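PDB 3FAW: reticulocyte binding protein from Streptococcus agalactiae COH1, which probably hydrolyses the alpha-1,6-glucosidic branch linkages of pullulan and related alpha-glucans as a secreted, cell-wall-anchored pullulanase. Local coordinates for residues Gly264-Ala268 and Phe707-Ser711; Thr429-Arg435 and His462-Ala466; Ile467-Tyr471 and Thr510-Gly514; Asp503-Met507 and Gly556-Ala560. All coordinates share one frame. Where two conformers were deposited one is given. Residues are numbered along the deposited sequence.

Contact 1 (Gly264-Ala268 and Phe707-Ser711)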
loop_
_atom_site.group_PDB
_atom_site.type_symbol
_atom_site.label_atom_id
_atom_site.label_comp_id
_atom_site.label_asym_id
_atom_site.label_seq_id
_atom_site.Cartn_x
_atom_site.Cartn_y
_atom_site.Cartn_z
ATOM N N GLY A 264 -16.452 10.494 -8.336
ATOM C CA GLY A 264 -16.317 9.882 -7.019
ATOM C C GLY A 264 -15.541 8.581 -7.038
ATOM O O GLY A 264 -15.253 8.033 -8.095
ATOM N N ARG A 265 -15.215 8.090 -5.848
ATOM C CA ARG A 265 -14.411 6.870 -5.687
ATOM C C ARG A 265 -15.036 5.621 -6.345
ATOM O O ARG A 265 -14.320 4.719 -6.770
ATOM C CB ARG A 265 -14.102 6.624 -4.200
ATOM C CG ARG A 265 -15.326 6.534 -3.293
ATOM C CD ARG A 265 -14.940 6.578 -1.816
ATOM N NE ARG A 265 -16.122 6.447 -0.962
ATOM C CZ ARG A 265 -16.124 6.008 0.296
ATOM N NH1 ARG A 265 -14.997 5.638 0.896
ATOM N NH2 ARG A 265 -17.275 5.923 0.961
ATOM N N GLN A 266 -16.364 5.591 -6.455
ATOM C CA GLN A 266 -17.072 4.501 -7.138
ATOM C C GLN A 266 -16.876 4.484 -8.669
ATOM O O GLN A 266 -17.174 3.481 -9.317
ATOM C CB GLN A 266 -18.571 4.520 -6.780
ATOM C CG GLN A 266 -19.424 5.624 -7.447
ATOM C CD GLN A 266 -19.274 7.004 -6.809
ATOM O OE1 GLN A 266 -18.801 7.141 -5.679
ATOM N NE2 GLN A 266 -19.692 8.034 -7.539
ATOM N N ASP A 267 -16.386 5.585 -9.240
ATOM C CA ASP A 267 -16.085 5.661 -10.678
ATOM C C ASP A 267 -14.658 5.208 -11.029
ATOM O O ASP A 267 -14.318 5.089 -12.209
ATOM C CB ASP A 267 -16.288 7.091 -11.195
ATOM C CG ASP A 267 -17.743 7.526 -11.182
ATOM O OD1 ASP A 267 -18.631 6.673 -11.010
ATOM O OD2 ASP A 267 -17.997 8.734 -11.350
ATOM N N ALA A 268 -13.832 4.963 -10.014
ATOM C CA ALA A 268 -12.442 4.564 -10.233
ATOM C C ALA A 268 -12.317 3.119 -10.721
ATOM O O ALA A 268 -12.979 2.215 -10.202
ATOM C CB ALA A 268 -11.622 4.759 -8.959
ATOM N N PHE A 707 -23.578 0.294 -13.004
ATOM C CA PHE A 707 -22.548 -0.473 -12.297
ATOM C C PHE A 707 -21.776 0.379 -11.276
ATOM O O PHE A 707 -20.829 -0.105 -10.653
ATOM C CB PHE A 707 -21.565 -1.082 -13.305
ATOM C CG PHE A 707 -22.218 -1.976 -14.335
ATOM C CD1 PHE A 707 -22.847 -3.156 -13.952
ATOM C CD2 PHE A 707 -22.186 -1.647 -15.687
ATOM C CE1 PHE A 707 -23.448 -3.985 -14.896
ATOM C CE2 PHE A 707 -22.782 -2.472 -16.639
ATOM C CZ PHE A 707 -23.412 -3.640 -16.245
ATOM N N ARG A 708 -22.193 1.636 -11.101
ATOM C CA ARG A 708 -21.438 2.622 -10.321
ATOM C C ARG A 708 -22.371 3.528 -9.519
ATOM O O ARG A 708 -22.264 4.756 -9.593
ATOM C CB ARG A 708 -20.601 3.494 -11.256
ATOM C CG ARG A 708 -19.486 2.780 -12.005
ATOM C CD ARG A 708 -19.391 3.289 -13.421
ATOM N NE ARG A 708 -19.399 4.747 -13.465
ATOM C CZ ARG A 708 -19.794 5.482 -14.501
ATOM N NH1 ARG A 708 -20.225 4.919 -15.623
ATOM N NH2 ARG A 708 -19.754 6.799 -14.412
ATOM N N LYS A 709 -23.278 2.923 -8.754
ATOM C CA LYS A 709 -24.248 3.682 -7.957
ATOM C C LYS A 709 -23.602 4.333 -6.730
ATOM O O LYS A 709 -22.574 3.870 -6.230
ATOM C CB LYS A 709 -25.419 2.794 -7.530
ATOM C CG LYS A 709 -26.307 2.390 -8.685
ATOM C CD LYS A 709 -27.266 1.275 -8.304
ATOM C CE LYS A 709 -28.026 0.773 -9.523
ATOM N NZ LYS A 709 -28.708 1.878 -10.248
ATOM N N LEU A 710 -24.229 5.405 -6.253
ATOM C CA LEU A 710 -23.644 6.247 -5.211
ATOM C C LEU A 710 -23.968 5.746 -3.806
ATOM O O LEU A 710 -23.114 5.790 -2.923
ATOM C CB LEU A 710 -24.111 7.697 -5.364
ATOM C CG LEU A 710 -23.717 8.412 -6.662
ATOM C CD1 LEU A 710 -24.561 7.930 -7.835
ATOM C CD2 LEU A 710 -23.850 9.921 -6.509
ATOM N N SER A 711 -25.194 5.263 -3.605
ATOM C CA SER A 711 -25.658 4.887 -2.269
ATOM C C SER A 711 -26.075 3.423 -2.167
ATOM O O SER A 711 -26.452 2.801 -3.160
ATOM C CB SER A 711 -26.830 5.780 -1.850
ATOM O OG SER A 711 -27.988 5.519 -2.628
HETATM O O HOH W 1 -21.096 7.072 -10.204
HETATM O O HOH W 2 -20.180 5.599 -3.267
HETATM O O HOH W 3 -19.927 9.459 -13.078
#
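Gly264-Ala268 and Phe707-Ser711, 439 residues apart, are joined by a few polar side chains and ordered water. At Gly264 the backbone starts a tight 3-10 turn, closed by Asp267 N to Gly264 O at 2.9 Å. Arg265 turns its side chain elsewhere, its NH2 bonding to Asp565, while its carbonyl oxygen is held by Thr614. The first residue to meet Phe707-Ser711 is Gln266, where Gln266 CA lies 5.7 Å from Arg708 CA. Gln266 CG packs on Lys709 O at 3.8 Å, Gln266 NE2 lies 4.1 Å from Leu710 CG, and Gln266 O rests 3.6 Å from Arg708 CG. The turn leads directly into strand 269-273, the first of the parallel eight-stranded TIM barrel typical of alpha-amylase-family enzymes, whereas the partner loop follows helix 685-703 and precedes helix 712-718, near the antiparallel C-terminal sheet. Asp267 then supplies the charge: Arg708 NE donates to Asp267 OD1 at 3.2 Å in a nearly straight hydrogen bond (168°) that is part of a salt bridge, approached near the guanidinium plane, while Asp267 OD2 accepts from Lys263 N. Water 1 links Gln266 NE2, Asp267 OD1 and Arg708 O, and water 2 connects Gln266 OE1 with Leu710 O. Ala268 points its methyl group away from the loop as the chain enters the barrel.

Contact 2 (Thr429-Arg435 and His462-Ala466)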
loop_
_atom_site.group_PDB
_atom_site.type_symbol
_atom_site.label_atom_id
_atom_site.label_comp_id
_atom_site.label_asym_id
_atom_site.label_seq_id
_atom_site.Cartn_x
_atom_site.Cartn_y
_atom_site.Cartn_z
ATOM N N THR A 429 1.754 6.323 14.700
ATOM C CA THR A 429 1.160 7.520 14.092
ATOM C C THR A 429 0.123 8.238 14.960
ATOM O O THR A 429 -0.494 9.194 14.504
ATOM C CB THR A 429 0.560 7.208 12.698
ATOM O OG1 THR A 429 -0.370 6.123 12.803
ATOM C CG2 THR A 429 1.675 6.854 11.703
ATOM N N THR A 430 -0.068 7.782 16.200
ATOM C CA THR A 430 -0.797 8.551 17.209
ATOM C C THR A 430 0.115 9.600 17.866
ATOM O O THR A 430 -0.364 10.554 18.471
ATOM C CB THR A 430 -1.397 7.637 18.305
ATOM O OG1 THR A 430 -0.362 6.853 18.912
ATOM C CG2 THR A 430 -2.445 6.707 17.713
ATOM N N HIS A 431 1.430 9.412 17.734
ATOM C CA HIS A 431 2.419 10.330 18.297
ATOM C C HIS A 431 2.594 11.501 17.330
ATOM O O HIS A 431 2.703 11.300 16.126
ATOM C CB HIS A 431 3.757 9.613 18.553
ATOM C CG HIS A 431 3.619 8.316 19.299
ATOM N ND1 HIS A 431 4.683 7.468 19.527
ATOM C CD2 HIS A 431 2.538 7.713 19.854
ATOM C CE1 HIS A 431 4.266 6.407 20.195
ATOM N NE2 HIS A 431 2.969 6.533 20.410
ATOM N N ALA A 432 2.618 12.719 17.868
ATOM C CA ALA A 432 2.476 13.944 17.066
ATOM C C ALA A 432 3.457 14.089 15.894
ATOM O O ALA A 432 3.042 14.398 14.768
ATOM C CB ALA A 432 2.560 15.180 17.971
ATOM N N MET A 433 4.749 13.892 16.145
ATOM C CA MET A 433 5.755 14.077 15.096
ATOM C C MET A 433 5.806 12.873 14.148
ATOM O O MET A 433 6.227 13.005 12.999
ATOM C CB MET A 433 7.131 14.359 15.700
ATOM C CG MET A 433 7.173 15.544 16.663
ATOM S SD MET A 433 6.572 17.100 15.974
ATOM C CE MET A 433 4.839 17.037 16.412
ATOM N N SER A 434 5.366 11.711 14.627
ATOM C CA SER A 434 5.194 10.530 13.774
ATOM C C SER A 434 3.977 10.716 12.865
ATOM O O SER A 434 4.006 10.348 11.689
ATOM C CB SER A 434 5.011 9.271 14.618
ATOM O OG SER A 434 6.171 8.987 15.382
ATOM N N ARG A 435 2.901 11.274 13.419
ATOM C CA ARG A 435 1.739 11.646 12.619
ATOM C C ARG A 435 2.113 12.699 11.570
ATOM O O ARG A 435 1.658 12.625 10.433
ATOM C CB ARG A 435 0.599 12.156 13.502
ATOM C CG ARG A 435 -0.697 12.402 12.739
ATOM C CD ARG A 435 -1.829 12.758 13.682
ATOM N NE ARG A 435 -2.303 11.600 14.438
ATOM C CZ ARG A 435 -3.279 11.642 15.341
ATOM N NH1 ARG A 435 -3.899 12.785 15.623
ATOM N NH2 ARG A 435 -3.638 10.532 15.972
ATOM N N HIS A 462 -2.619 1.317 11.563
ATOM C CA HIS A 462 -2.713 2.724 11.927
ATOM C C HIS A 462 -3.998 3.073 12.655
ATOM O O HIS A 462 -5.035 2.443 12.460
ATOM C CB HIS A 462 -2.591 3.599 10.680
ATOM C CG HIS A 462 -1.233 3.551 10.059
ATOM N ND1 HIS A 462 -0.058 4.094 10.454
ATOM C CD2 HIS A 462 -0.966 2.852 8.902
ATOM C CE1 HIS A 462 0.890 3.723 9.533
ATOM N NE2 HIS A 462 0.317 2.972 8.609
ATOM N N ASP A 463 -3.900 4.091 13.503
ATOM C CA ASP A 463 -5.061 4.733 14.087
ATOM C C ASP A 463 -5.867 5.427 12.990
ATOM O O ASP A 463 -5.300 5.998 12.050
ATOM C CB ASP A 463 -4.640 5.748 15.166
ATOM C CG ASP A 463 -3.673 6.802 14.641
ATOM O OD1 ASP A 463 -2.526 6.443 14.315
ATOM O OD2 ASP A 463 -4.057 7.987 14.559
ATOM N N ALA A 464 -7.188 5.374 13.121
ATOM C CA ALA A 464 -8.097 6.000 12.163
ATOM C C ALA A 464 -7.908 7.519 12.087
ATOM O O ALA A 464 -8.067 8.109 11.019
ATOM C CB ALA A 464 -9.543 5.663 12.515
ATOM N N ALA A 465 -7.561 8.137 13.218
ATOM C CA ALA A 465 -7.367 9.591 13.291
ATOM C C ALA A 465 -6.267 10.120 12.362
ATOM O O ALA A 465 -6.437 11.171 11.729
ATOM C CB ALA A 465 -7.086 10.012 14.736
ATOM N N ALA A 466 -5.148 9.403 12.282
ATOM C CA ALA A 466 -4.034 9.803 11.409
ATOM C C ALA A 466 -4.399 9.702 9.923
ATOM O O ALA A 466 -4.051 10.577 9.128
ATOM C CB ALA A 466 -2.789 8.963 11.712
#
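Thr429 lays its side chain against the start of helix 464-477, with Thr429 OG1 3.9 Å and Thr429 O 3.6 Å from Ala466 CB. Thr429 OG1 accepts from His462 ND1 at 3.1 Å and donates to Asp463 OD1 at 2.7 Å, so one oxygen joins two consecutive residues of the facing loop. Asp463 is the N-cap of helix 464-477, and its OD2 accepts from Ala466 N at 2.9 Å. Asp463 OD2 also forms a salt bridge with Arg435 NH2, at 2.9 Å, although the hydrogen bond within it is weak because its angle is poor. Arg435 is steadied from its own side, NE donating to Thr429 O at 3.0 Å, and one face of its guanidinium lies over the backbone at Ala465 and Ala466. Thr430 CG2 approaches Asp463 CG at 3.3 Å. Helix 432-449, with His431 at its N-cap, and helix 464-477 thus meet at their N-terminal ends; they flank barrel strand 453-456 in sequence, as expected of successive beta-alpha units in a TIM barrel. The chemistry implies that one carboxylate both caps a helix and ties it to its neighbour, its charge answered by a hydroxyl, an amide and a guanidinium.

Contact 3 (Ile467-Tyr471 and Thr510-Gly514). With CA (calcium ion), chain E.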
loop_
_atom_site.group_PDB
_atom_site.type_symbol
_atom_site.label_atom_id
_atom_site.label_comp_id
_atom_site.label_asym_id
_atom_site.label_seq_id
_atom_site.Cartn_x
_atom_site.Cartn_y
_atom_site.Cartn_z
ATOM N N ILE A 467 -5.110 8.641 9.554
ATOM C CA ILE A 467 -5.512 8.431 8.161
ATOM C C ILE A 467 -6.637 9.398 7.771
ATOM O O ILE A 467 -6.665 9.899 6.639
ATOM C CB ILE A 467 -5.942 6.967 7.891
ATOM C CG1 ILE A 467 -4.865 5.980 8.364
ATOM C CG2 ILE A 467 -6.213 6.754 6.405
ATOM C CD1 ILE A 467 -3.489 6.194 7.734
ATOM N N GLU A 468 -7.554 9.656 8.707
ATOM C CA GLU A 468 -8.575 10.698 8.536
ATOM C C GLU A 468 -7.930 12.039 8.210
ATOM O O GLU A 468 -8.323 12.712 7.259
ATOM C CB GLU A 468 -9.418 10.862 9.809
ATOM C CG GLU A 468 -10.700 10.037 9.854
ATOM C CD GLU A 468 -11.813 10.584 8.961
ATOM O OE1 GLU A 468 -11.571 11.551 8.207
ATOM O OE2 GLU A 468 -12.936 10.039 9.017
ATOM N N LEU A 469 -6.946 12.420 9.020
ATOM C CA LEU A 469 -6.246 13.692 8.847
ATOM C C LEU A 469 -5.500 13.736 7.514
ATOM O O LEU A 469 -5.539 14.745 6.814
ATOM C CB LEU A 469 -5.270 13.935 10.003
ATOM C CG LEU A 469 -4.554 15.289 10.053
ATOM C CD1 LEU A 469 -5.566 16.424 10.194
ATOM C CD2 LEU A 469 -3.551 15.325 11.197
ATOM N N ALA A 470 -4.819 12.645 7.174
ATOM C CA ALA A 470 -4.121 12.541 5.891
ATOM C C ALA A 470 -5.083 12.750 4.718
ATOM O O ALA A 470 -4.740 13.412 3.738
ATOM C CB ALA A 470 -3.415 11.193 5.768
ATOM N N TYR A 471 -6.284 12.186 4.835
ATOM C CA TYR A 471 -7.319 12.328 3.810
ATOM C C TYR A 471 -7.818 13.770 3.731
ATOM O O TYR A 471 -7.945 14.331 2.642
ATOM C CB TYR A 471 -8.490 11.382 4.091
ATOM C CG TYR A 471 -9.632 11.497 3.103
ATOM C CD1 TYR A 471 -9.586 10.842 1.875
ATOM C CD2 TYR A 471 -10.763 12.256 3.399
ATOM C CE1 TYR A 471 -10.630 10.943 0.969
ATOM C CE2 TYR A 471 -11.814 12.364 2.497
ATOM C CZ TYR A 471 -11.740 11.703 1.285
ATOM O OH TYR A 471 -12.774 11.803 0.392
ATOM N N THR A 510 -17.109 6.109 8.601
ATOM C CA THR A 510 -16.425 7.053 7.714
ATOM C C THR A 510 -16.793 6.770 6.259
ATOM O O THR A 510 -17.055 5.623 5.898
ATOM C CB THR A 510 -14.876 6.986 7.878
ATOM O OG1 THR A 510 -14.249 8.026 7.108
ATOM C CG2 THR A 510 -14.347 5.642 7.424
ATOM N N ASP A 511 -16.837 7.820 5.442
ATOM C CA ASP A 511 -16.941 7.683 3.987
ATOM C C ASP A 511 -15.766 8.422 3.332
ATOM O O ASP A 511 -15.961 9.324 2.513
ATOM C CB ASP A 511 -18.272 8.242 3.454
ATOM C CG ASP A 511 -19.481 7.374 3.805
ATOM O OD1 ASP A 511 -19.322 6.207 4.230
ATOM O OD2 ASP A 511 -20.616 7.869 3.632
ATOM N N THR A 512 -14.550 8.033 3.707
ATOM C CA THR A 512 -13.328 8.662 3.199
ATOM C C THR A 512 -12.474 7.650 2.429
ATOM O O THR A 512 -12.389 7.705 1.203
ATOM C CB THR A 512 -12.505 9.279 4.350
ATOM O OG1 THR A 512 -12.201 8.277 5.330
ATOM C CG2 THR A 512 -13.281 10.411 5.016
ATOM N N VAL A 513 -11.864 6.715 3.150
ATOM C CA VAL A 513 -10.965 5.731 2.553
ATOM C C VAL A 513 -11.683 4.390 2.383
ATOM O O VAL A 513 -12.368 3.935 3.301
ATOM C CB VAL A 513 -9.709 5.538 3.428
ATOM C CG1 VAL A 513 -8.774 4.522 2.809
ATOM C CG2 VAL A 513 -8.995 6.873 3.638
ATOM N N GLY A 514 -11.529 3.775 1.208
ATOM C CA GLY A 514 -12.101 2.448 0.922
ATOM C C GLY A 514 -11.122 1.318 1.214
ATOM O O GLY A 514 -9.911 1.509 1.145
HETATM CA CA CA E . -18.815 4.180 5.265
HETATM O O HOH W 4 -19.733 5.539 7.026
#
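A threonine sitting on an aromatic face is the striking feature here: Thr512 CB stands 3.6 Å from the centroid of the Tyr471 ring and only 15° off its normal, a CH-pi contact between loop and helix. Thr512 CG2 also reaches Tyr471 CE2 at 3.5 Å. The backbones stay well apart, Tyr471 CA and Thr512 CA, the nearest pair, being 7.1 Å from each other, so side chains fill the gap. Beside the ring, Ile467 CG2 packs on Val513 CG2 at 3.9 Å, one helical turn before Tyr471. At the polar edge Thr510 OG1 lies 3.1 Å from Glu468 OE2 and is hydrogen-bonded to Thr512 OG1 at 2.7 Å, which links the two threonines across Asp511. The CA-to-CB bond of Asp511 points away from the helix, and Asp511 OD1 binds calcium at 2.3 Å, as do Thr510 O at 2.4 Å and water 4 at 2.4 Å; Met507, Asp561 and Asp565 complete the protein ligands. One short loop thus packs on a helix with one side and holds a metal with another. A helix packed outside the parallel strands, as 464-477 is near 482-485 and 513-516, is characteristic of the (beta/alpha)8, or TIM, barrel.

Contact 4 (Asp503-Met507 and Gly556-Ala560). With CA (calcium ion), chain E.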
loop_
_atom_site.group_PDB
_atom_site.type_symbol
_atom_site.label_atom_id
_atom_site.label_comp_id
_atom_site.label_asym_id
_atom_site.label_seq_id
_atom_site.Cartn_x
_atom_site.Cartn_y
_atom_site.Cartn_z
ATOM N N ASP A 503 -9.204 0.199 9.865
ATOM C CA ASP A 503 -9.366 -1.116 9.250
ATOM C C ASP A 503 -10.790 -1.268 8.699
ATOM O O ASP A 503 -11.484 -0.271 8.500
ATOM C CB ASP A 503 -8.986 -2.214 10.262
ATOM C CG ASP A 503 -9.916 -2.270 11.468
ATOM O OD1 ASP A 503 -11.042 -1.730 11.411
ATOM O OD2 ASP A 503 -9.511 -2.877 12.483
ATOM N N GLN A 504 -11.219 -2.501 8.448
ATOM C CA GLN A 504 -12.528 -2.767 7.829
ATOM C C GLN A 504 -13.727 -2.358 8.688
ATOM O O GLN A 504 -14.781 -2.009 8.154
ATOM C CB GLN A 504 -12.640 -4.251 7.439
ATOM C CG GLN A 504 -11.985 -4.594 6.103
ATOM C CD GLN A 504 -11.975 -6.086 5.808
ATOM O OE1 GLN A 504 -12.081 -6.917 6.712
ATOM N NE2 GLN A 504 -11.838 -6.431 4.532
ATOM N N ASP A 505 -13.565 -2.393 10.009
ATOM C CA ASP A 505 -14.630 -1.973 10.936
ATOM C C ASP A 505 -14.787 -0.454 11.035
ATOM O O ASP A 505 -15.786 0.034 11.555
ATOM C CB ASP A 505 -14.385 -2.566 12.323
ATOM C CG ASP A 505 -14.423 -4.080 12.316
ATOM O OD1 ASP A 505 -15.241 -4.646 11.556
ATOM O OD2 ASP A 505 -13.640 -4.701 13.060
ATOM N N TRP A 506 -13.798 0.278 10.531
ATOM C CA TRP A 506 -13.850 1.740 10.420
ATOM C C TRP A 506 -14.816 2.212 9.325
ATOM O O TRP A 506 -15.277 3.355 9.350
ATOM C CB TRP A 506 -12.432 2.261 10.143
ATOM C CG TRP A 506 -12.279 3.741 9.964
ATOM C CD1 TRP A 506 -12.935 4.735 10.636
ATOM C CD2 TRP A 506 -11.364 4.395 9.080
ATOM N NE1 TRP A 506 -12.506 5.965 10.200
ATOM C CE2 TRP A 506 -11.535 5.783 9.250
ATOM C CE3 TRP A 506 -10.425 3.940 8.146
ATOM C CZ2 TRP A 506 -10.803 6.720 8.521
ATOM C CZ3 TRP A 506 -9.697 4.871 7.428
ATOM C CH2 TRP A 506 -9.891 6.245 7.620
ATOM N N MET A 507 -15.132 1.330 8.379
ATOM C CA MET A 507 -15.952 1.699 7.221
ATOM C C MET A 507 -17.376 2.129 7.592
ATOM O O MET A 507 -17.961 2.956 6.903
ATOM C CB MET A 507 -15.993 0.557 6.193
ATOM C CG MET A 507 -14.655 0.243 5.516
ATOM S SD MET A 507 -13.878 1.627 4.644
ATOM C CE MET A 507 -12.915 2.323 5.988
ATOM N N GLY A 556 -19.785 -9.779 3.593
ATOM C CA GLY A 556 -20.274 -10.441 4.797
ATOM C C GLY A 556 -19.363 -10.357 6.009
ATOM O O GLY A 556 -19.784 -10.711 7.112
ATOM N N ASN A 557 -18.123 -9.896 5.823
ATOM C CA ASN A 557 -17.147 -9.851 6.923
ATOM C C ASN A 557 -16.903 -8.455 7.524
ATOM O O ASN A 557 -16.173 -8.327 8.504
ATOM C CB ASN A 557 -15.818 -10.502 6.511
ATOM C CG ASN A 557 -15.104 -9.751 5.407
ATOM O OD1 ASN A 557 -15.708 -8.965 4.673
ATOM N ND2 ASN A 557 -13.806 -9.994 5.280
ATOM N N PHE A 558 -17.491 -7.421 6.930
ATOM C CA PHE A 558 -17.543 -6.099 7.562
ATOM C C PHE A 558 -18.728 -5.300 7.041
ATOM O O PHE A 558 -19.219 -5.563 5.940
ATOM C CB PHE A 558 -16.225 -5.320 7.390
ATOM C CG PHE A 558 -15.996 -4.747 6.003
ATOM C CD1 PHE A 558 -16.492 -3.493 5.657
ATOM C CD2 PHE A 558 -15.226 -5.433 5.071
ATOM C CE1 PHE A 558 -16.261 -2.952 4.392
ATOM C CE2 PHE A 558 -14.981 -4.898 3.802
ATOM C CZ PHE A 558 -15.502 -3.656 3.463
ATOM N N GLU A 559 -19.180 -4.333 7.838
ATOM C CA GLU A 559 -20.311 -3.484 7.462
ATOM C C GLU A 559 -19.861 -2.317 6.587
ATOM O O GLU A 559 -19.147 -1.424 7.046
ATOM C CB GLU A 559 -21.023 -2.951 8.716
ATOM C CG GLU A 559 -22.290 -2.126 8.446
ATOM C CD GLU A 559 -23.387 -2.911 7.737
ATOM O OE1 GLU A 559 -23.443 -4.150 7.889
ATOM O OE2 GLU A 559 -24.201 -2.279 7.030
ATOM N N ALA A 560 -20.283 -2.334 5.323
ATOM C CA ALA A 560 -20.094 -1.201 4.423
ATOM C C ALA A 560 -21.424 -0.465 4.253
ATOM O O ALA A 560 -22.330 -0.965 3.583
ATOM C CB ALA A 560 -19.575 -1.680 3.078
HETATM CA CA CA E . -18.815 4.180 5.265
HETATM O O HOH W 5 -17.286 -1.381 8.996
HETATM O O HOH W 6 -17.857 -3.838 10.495
HETATM O O HOH W 4 -19.733 5.539 7.026
#
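The contact adjoins a calcium site beside barrel strands 513-516 and 566-568, to which both loops contribute ligands. Met507 O lies 2.2 Å from the calcium ion, and water 4 is a further ligand of the ion at 2.4 Å; Thr510, Asp511, Asp561 and Asp565 supply the other protein ligands. Asp503 OD1 accepts from Asp505 N at 3.0 Å, an Asx turn that opens the helical winding of Gln504-Met507. Against this turn lies Phe558, with CD1 3.4 Å from Gln504 O, CD2 3.4 Å from Gln504 CD, and CE1 3.7 Å from Met507 CG. Val515 and Val566 also touch the phenyl ring, extending the packing to the barrel strands. Gln504 NE2 bonds to Asp518 OD1, which also accepts from Asn557 ND2. Two waters span the gap: water 5 donates to both Gln504 O and Glu559 O, at 2.7 Å each, while water 6 donates to Asp505 OD1 at 2.9 Å and accepts from Glu559 N at 3.0 Å. Asp505 OD2 forms a salt bridge with Arg489. With no direct hydrogen bond between the segments, cohesion here rests on the buried Phe558 ring and on water that bridges backbone carbonyls and links the Asp505 carboxylate to a backbone amide.

Overall arrangement
All four contacts are partly buried and join different parts in and around the catalytic barrel. Contact 3 is the most central, its centre about 15 Å from that of the chain, with no exposed touching residue; contacts 2 and 4 lie at about 17 and 18 Å, and contact 1 farthest out at about 21 Å, nearer the C-terminal antiparallel sheet. Contacts 2 and 3 share helix 464-477, its start held by charge and hydroxyls, its next turn by an aromatic face. Contacts 3 and 4 share calcium and water 4. Arg265 packs contact 1 on contact 3. Water bridges contacts 1 and 4, but contact 1 also has a salt bridge, contact 4 no direct hydrogen bond.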